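Local coordinates for acetoin utilization protein AcuB, putative (Vibrio cholerae, PDB 2O16) that is of unknown function but, as a pair of CBS domains related to AcuB, may sense or regulate through a bound small molecule, possibly in acetoin metabolism, at residues L24-H38 against G50-E62. Numbering follows the deposited sequence.
With PO4 (phosphate ion), chain C; PO4 (phosphate ion), chain E; PO4 (phosphate ion), chain D.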
loop_
_atom_site.group_PDB
_atom_site.type_symbol
_atom_site.label_atom_id
_atom_site.label_comp_id
_atom_site.label_asym_id
_atom_site.label_seq_id
_atom_site.Cartn_x
_atom_site.Cartn_y
_atom_site.Cartn_z
ATOM N N LEU A 24 -14.694 1.169 7.902
ATOM C CA LEU A 24 -14.532 -0.129 7.199
ATOM C C LEU A 24 -15.369 -0.165 5.911
ATOM O O LEU A 24 -14.888 -0.576 4.829
ATOM C CB LEU A 24 -14.945 -1.297 8.103
ATOM C CG LEU A 24 -14.613 -2.720 7.588
ATOM C CD1 LEU A 24 -14.357 -3.641 8.760
ATOM C CD2 LEU A 24 -15.713 -3.264 6.693
ATOM N N ASN A 25 -16.625 0.293 6.026
ATOM C CA ASN A 25 -17.540 0.312 4.888
ATOM C C ASN A 25 -17.026 1.153 3.729
ATOM O O ASN A 25 -17.114 0.738 2.574
ATOM C CB ASN A 25 -18.925 0.802 5.329
ATOM C CG ASN A 25 -20.041 0.223 4.478
ATOM O OD1 ASN A 25 -19.936 -0.899 3.985
ATOM N ND2 ASN A 25 -21.124 0.998 4.299
ATOM N N ASP A 26 -16.470 2.330 4.026
ATOM C CA ASP A 26 -15.860 3.164 3.007
ATOM C C ASP A 26 -14.668 2.489 2.328
ATOM O O ASP A 26 -14.523 2.584 1.109
ATOM C CB ASP A 26 -15.371 4.496 3.587
ATOM C CG ASP A 26 -16.489 5.323 4.199
ATOM O OD1 ASP A 26 -17.608 5.350 3.631
ATOM O OD2 ASP A 26 -16.233 5.959 5.231
ATOM N N ALA A 27 -13.796 1.871 3.123
ATOM C CA ALA A 27 -12.611 1.197 2.575
ATOM C C ALA A 27 -13.047 -0.003 1.713
ATOM O O ALA A 27 -12.498 -0.228 0.636
ATOM C CB ALA A 27 -11.679 0.729 3.723
ATOM N N LYS A 28 -14.002 -0.776 2.216
ATOM C CA LYS A 28 -14.624 -1.848 1.414
ATOM C C LYS A 28 -15.113 -1.356 0.045
ATOM O O LYS A 28 -14.762 -1.928 -0.992
ATOM C CB LYS A 28 -15.757 -2.513 2.195
ATOM C CG LYS A 28 -16.330 -3.791 1.528
ATOM C CD LYS A 28 -17.683 -4.116 2.162
ATOM C CE LYS A 28 -18.456 -5.197 1.384
ATOM N NZ LYS A 28 -18.231 -6.568 1.959
ATOM N N HIS A 29 -15.927 -0.302 0.045
ATOM C CA HIS A 29 -16.477 0.270 -1.181
ATOM C C HIS A 29 -15.411 0.767 -2.136
ATOM O O HIS A 29 -15.497 0.557 -3.354
ATOM C CB HIS A 29 -17.476 1.403 -0.875
ATOM C CG HIS A 29 -18.744 0.934 -0.226
ATOM N ND1 HIS A 29 -19.379 -0.236 -0.587
ATOM C CD2 HIS A 29 -19.511 1.492 0.741
ATOM C CE1 HIS A 29 -20.466 -0.395 0.151
ATOM N NE2 HIS A 29 -20.567 0.640 0.967
ATOM N N LEU A 30 -14.388 1.415 -1.587
ATOM C CA LEU A 30 -13.318 1.935 -2.404
ATOM C C LEU A 30 -12.538 0.781 -3.039
ATOM O O LEU A 30 -12.203 0.839 -4.204
ATOM C CB LEU A 30 -12.393 2.800 -1.542
ATOM C CG LEU A 30 -11.166 3.380 -2.222
ATOM C CD1 LEU A 30 -11.657 4.314 -3.311
ATOM C CD2 LEU A 30 -10.342 4.142 -1.159
ATOM N N MET A 31 -12.257 -0.255 -2.252
ATOM C CA MET A 31 -11.582 -1.458 -2.758
ATOM C C MET A 31 -12.365 -2.153 -3.880
ATOM O O MET A 31 -11.799 -2.544 -4.898
ATOM C CB MET A 31 -11.344 -2.423 -1.605
ATOM C CG MET A 31 -10.115 -2.008 -0.742
ATOM S SD MET A 31 -9.793 -3.234 0.502
ATOM C CE MET A 31 -8.751 -2.246 1.631
ATOM N N GLU A 32 -13.669 -2.281 -3.690
ATOM C CA GLU A 32 -14.563 -2.826 -4.740
ATOM C C GLU A 32 -14.661 -1.957 -6.006
ATOM O O GLU A 32 -14.562 -2.472 -7.143
ATOM C CB GLU A 32 -15.936 -3.087 -4.141
ATOM C CG GLU A 32 -15.921 -4.231 -3.148
ATOM C CD GLU A 32 -17.203 -4.346 -2.366
ATOM O OE1 GLU A 32 -18.071 -3.442 -2.477
ATOM O OE2 GLU A 32 -17.338 -5.347 -1.636
ATOM N N ALA A 33 -14.802 -0.646 -5.826
ATOM C CA ALA A 33 -14.921 0.263 -6.961
ATOM C C ALA A 33 -13.700 0.236 -7.874
ATOM O O ALA A 33 -13.822 0.304 -9.106
ATOM C CB ALA A 33 -15.200 1.693 -6.492
ATOM N N LEU A 34 -12.516 0.156 -7.275
ATOM C CA LEU A 34 -11.293 0.190 -8.056
ATOM C C LEU A 34 -10.629 -1.171 -8.227
ATOM O O LEU A 34 -9.616 -1.273 -8.920
ATOM C CB LEU A 34 -10.315 1.154 -7.396
ATOM C CG LEU A 34 -10.833 2.565 -7.155
ATOM C CD1 LEU A 34 -9.761 3.364 -6.413
ATOM C CD2 LEU A 34 -11.251 3.240 -8.470
ATOM N N ASP A 35 -11.191 -2.200 -7.603
ATOM C CA ASP A 35 -10.569 -3.520 -7.559
ATOM C C ASP A 35 -9.133 -3.433 -7.055
ATOM O O ASP A 35 -8.185 -3.856 -7.725
ATOM C CB ASP A 35 -10.627 -4.264 -8.903
ATOM C CG ASP A 35 -10.329 -5.767 -8.760
ATOM O OD1 ASP A 35 -10.383 -6.297 -7.623
ATOM O OD2 ASP A 35 -10.033 -6.420 -9.796
ATOM N N ILE A 36 -8.981 -2.869 -5.862
ATOM C CA ILE A 36 -7.670 -2.833 -5.228
ATOM C C ILE A 36 -7.825 -3.431 -3.838
ATOM O O ILE A 36 -8.938 -3.694 -3.380
ATOM C CB ILE A 36 -7.090 -1.391 -5.138
ATOM C CG1 ILE A 36 -8.043 -0.495 -4.352
ATOM C CG2 ILE A 36 -6.775 -0.805 -6.536
ATOM C CD1 ILE A 36 -7.512 0.902 -4.062
ATOM N N ARG A 37 -6.708 -3.638 -3.152
ATOM C CA ARG A 37 -6.753 -4.263 -1.859
ATOM C C ARG A 37 -5.966 -3.546 -0.765
ATOM O O ARG A 37 -5.824 -4.092 0.334
ATOM C CB ARG A 37 -6.281 -5.714 -1.957
ATOM C CG ARG A 37 -7.306 -6.652 -2.634
ATOM C CD ARG A 37 -6.751 -8.052 -2.637
ATOM N NE ARG A 37 -5.684 -8.165 -3.630
ATOM C CZ ARG A 37 -4.391 -8.265 -3.345
ATOM N NH1 ARG A 37 -3.947 -8.290 -2.073
ATOM N NH2 ARG A 37 -3.527 -8.366 -4.343
ATOM N N HIS A 38 -5.507 -2.330 -1.034
ATOM C CA HIS A 38 -4.727 -1.588 -0.048
ATOM C C HIS A 38 -5.069 -0.122 -0.128
ATOM O O HIS A 38 -4.992 0.464 -1.209
ATOM C CB HIS A 38 -3.210 -1.789 -0.282
ATOM C CG HIS A 38 -2.782 -3.213 -0.175
ATOM N ND1 HIS A 38 -2.811 -4.078 -1.253
ATOM C CD2 HIS A 38 -2.384 -3.947 0.891
ATOM C CE1 HIS A 38 -2.428 -5.279 -0.856
ATOM N NE2 HIS A 38 -2.180 -5.231 0.441
ATOM N N GLY A 50 -1.424 5.077 8.632
ATOM C CA GLY A 50 -1.556 3.598 8.631
ATOM C C GLY A 50 -2.064 3.131 7.274
ATOM O O GLY A 50 -2.136 3.911 6.340
ATOM N N ILE A 51 -2.421 1.845 7.163
ATOM C CA ILE A 51 -2.894 1.309 5.915
ATOM C C ILE A 51 -3.827 0.125 6.224
ATOM O O ILE A 51 -3.598 -0.619 7.187
ATOM C CB ILE A 51 -1.693 0.959 4.963
ATOM C CG1 ILE A 51 -2.169 0.293 3.666
ATOM C CG2 ILE A 51 -0.629 0.120 5.679
ATOM C CD1 ILE A 51 -1.130 0.344 2.578
ATOM N N VAL A 52 -4.908 -0.010 5.455
ATOM C CA VAL A 52 -5.808 -1.152 5.637
ATOM C C VAL A 52 -5.788 -2.013 4.367
ATOM O O VAL A 52 -5.786 -1.480 3.254
ATOM C CB VAL A 52 -7.272 -0.697 5.992
ATOM C CG1 VAL A 52 -7.299 -0.046 7.396
ATOM C CG2 VAL A 52 -7.821 0.281 4.914
ATOM N N SER A 53 -5.716 -3.329 4.546
ATOM C CA SER A 53 -5.733 -4.254 3.412
ATOM C C SER A 53 -7.099 -4.915 3.354
ATOM O O SER A 53 -7.872 -4.853 4.317
ATOM C CB SER A 53 -4.656 -5.334 3.586
ATOM O OG SER A 53 -4.937 -6.101 4.746
ATOM N N GLN A 54 -7.393 -5.575 2.239
ATOM C CA GLN A 54 -8.589 -6.427 2.197
ATOM C C GLN A 54 -8.566 -7.432 3.343
ATOM O O GLN A 54 -9.605 -7.694 3.977
ATOM C CB GLN A 54 -8.686 -7.176 0.866
ATOM C CG GLN A 54 -9.929 -8.094 0.801
ATOM C CD GLN A 54 -9.912 -8.948 -0.451
ATOM O OE1 GLN A 54 -9.225 -9.969 -0.521
ATOM N NE2 GLN A 54 -10.614 -8.493 -1.463
ATOM N N ARG A 55 -7.379 -7.975 3.642
ATOM C CA ARG A 55 -7.267 -8.924 4.740
ATOM C C ARG A 55 -7.675 -8.315 6.093
ATOM O O ARG A 55 -8.314 -8.976 6.925
ATOM C CB ARG A 55 -5.867 -9.562 4.806
ATOM C CG ARG A 55 -5.765 -10.623 5.943
ATOM C CD ARG A 55 -4.479 -11.438 5.878
ATOM N NE ARG A 55 -4.302 -12.299 7.048
ATOM C CZ ARG A 55 -3.295 -13.156 7.212
ATOM N NH1 ARG A 55 -2.359 -13.285 6.279
ATOM N NH2 ARG A 55 -3.222 -13.894 8.313
ATOM N N ASP A 56 -7.290 -7.068 6.334
ATOM C CA ASP A 56 -7.711 -6.352 7.549
ATOM C C ASP A 56 -9.231 -6.237 7.623
ATOM O O ASP A 56 -9.831 -6.448 8.681
ATOM C CB ASP A 56 -7.101 -4.935 7.596
ATOM C CG ASP A 56 -5.585 -4.946 7.777
ATOM O OD1 ASP A 56 -5.067 -5.876 8.437
ATOM O OD2 ASP A 56 -4.914 -4.035 7.253
ATOM N N LEU A 57 -9.842 -5.833 6.504
ATOM C CA LEU A 57 -11.297 -5.621 6.468
ATOM C C LEU A 57 -12.021 -6.939 6.658
ATOM O O LEU A 57 -12.987 -7.021 7.421
ATOM C CB LEU A 57 -11.751 -4.940 5.156
ATOM C CG LEU A 57 -11.146 -3.567 4.844
ATOM C CD1 LEU A 57 -11.897 -2.894 3.709
ATOM C CD2 LEU A 57 -11.116 -2.659 6.081
ATOM N N LEU A 58 -11.524 -7.980 5.994
ATOM C CA LEU A 58 -12.138 -9.305 6.097
ATOM C C LEU A 58 -12.025 -9.851 7.519
ATOM O O LEU A 58 -12.992 -10.399 8.058
ATOM C CB LEU A 58 -11.561 -10.291 5.066
ATOM C CG LEU A 58 -11.872 -10.078 3.579
ATOM C CD1 LEU A 58 -11.073 -11.071 2.753
ATOM C CD2 LEU A 58 -13.379 -10.181 3.233
ATOM N N ALA A 59 -10.870 -9.677 8.151
ATOM C CA ALA A 59 -10.707 -10.110 9.553
ATOM C C ALA A 59 -11.603 -9.345 10.548
ATOM O O ALA A 59 -12.118 -9.931 11.506
ATOM C CB ALA A 59 -9.266 -10.012 9.980
ATOM N N ALA A 60 -11.793 -8.044 10.335
ATOM C CA ALA A 60 -12.663 -7.278 11.229
ATOM C C ALA A 60 -14.114 -7.721 11.042
ATOM O O ALA A 60 -14.853 -7.858 12.016
ATOM C CB ALA A 60 -12.527 -5.793 10.973
ATOM N N GLN A 61 -14.515 -7.941 9.794
ATOM C CA GLN A 61 -15.885 -8.379 9.485
ATOM C C GLN A 61 -16.162 -9.771 10.058
ATOM O O GLN A 61 -17.199 -10.001 10.694
ATOM C CB GLN A 61 -16.160 -8.334 7.978
ATOM C CG GLN A 61 -16.374 -6.920 7.445
ATOM C CD GLN A 61 -16.465 -6.858 5.922
ATOM O OE1 GLN A 61 -17.558 -6.789 5.367
ATOM N NE2 GLN A 61 -15.312 -6.896 5.242
ATOM N N GLU A 62 -15.224 -10.684 9.851
ATOM C CA GLU A 62 -15.332 -12.036 10.394
ATOM C C GLU A 62 -15.334 -12.034 11.927
ATOM O O GLU A 62 -16.116 -12.760 12.549
ATOM C CB GLU A 62 -14.218 -12.925 9.836
ATOM C CG GLU A 62 -14.438 -13.361 8.371
ATOM C CD GLU A 62 -13.135 -13.675 7.638
ATOM O OE1 GLU A 62 -12.097 -13.881 8.307
ATOM O OE2 GLU A 62 -13.146 -13.713 6.389
HETATM P P PO4 C . -3.342 -4.204 -4.836
HETATM O O1 PO4 C . -3.780 -3.276 -3.729
HETATM O O2 PO4 C . -2.587 -5.335 -4.164
HETATM O O3 PO4 C . -4.621 -4.754 -5.425
HETATM O O4 PO4 C . -2.500 -3.536 -5.907
HETATM P P PO4 E . -2.380 -7.777 7.107
HETATM O O1 PO4 E . -2.685 -6.689 8.117
HETATM O O2 PO4 E . -3.404 -8.872 7.325
HETATM O O3 PO4 E . -2.508 -7.264 5.662
HETATM O O4 PO4 E . -1.014 -8.377 7.410
HETATM P P PO4 D . -1.382 -10.938 -2.086
HETATM O O1 PO4 D . -1.855 -9.785 -1.212
HETATM O O2 PO4 D . -1.019 -12.122 -1.177
HETATM O O3 PO4 D . -2.446 -11.348 -3.079
HETATM O O4 PO4 D . -0.139 -10.489 -2.804
HETATM O O HOH W 1 -5.217 -8.168 1.120
#
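L57 of helix 54-62 enters helix 24-34 as a knob into the hole formed by L24, A27, K28 and M31. Its two methyls divide the work: L57 CD1 lies 3.6 Å from A27 CB and also touches M31 CE, while L57 CD2 meets L24 CG at 3.8 Å. The first torsion of L24 (chi1 -170°) sets CG beside its own carbonyl carbon, and the branch then splits, L24 CD1 against A60 CB (3.6 Å) and CD2 against the Q61 amide carbon CD, the two side chains crossing at a slant. M31 runs extended beyond CG until CE rests 3.5 Å from V52 O, where strand passes into helix.

Polar links border this apolar seam. Q61 NE2 donates to L57 O within its own helix, arriving above the carbonyl plane on the face opposite Q61 N; K28 NZ adds a weak bond to Q61 OE1. At the strand end, Q54 N donates to R37 O (2.9 Å), beside the non-hydrogen-bonded antiparallel pair H38-S53. S53 OG accepts from D56 N and S53 N donates to D56 OD2 (2.9 Å), a capping box at the helix N-terminus.

H38 ND1 (2.8 Å, 171°) and R37 N both donate to O1 of a phosphate (chain C), probably from the crystallisation liquor. The axes of segments 24-34 and 54-62 come within 10.4 Å, with 134° between their directions; with the intervening hairpin they form the α-β-β-α part of the β-α-β-β-α fold characteristic of a CBS domain.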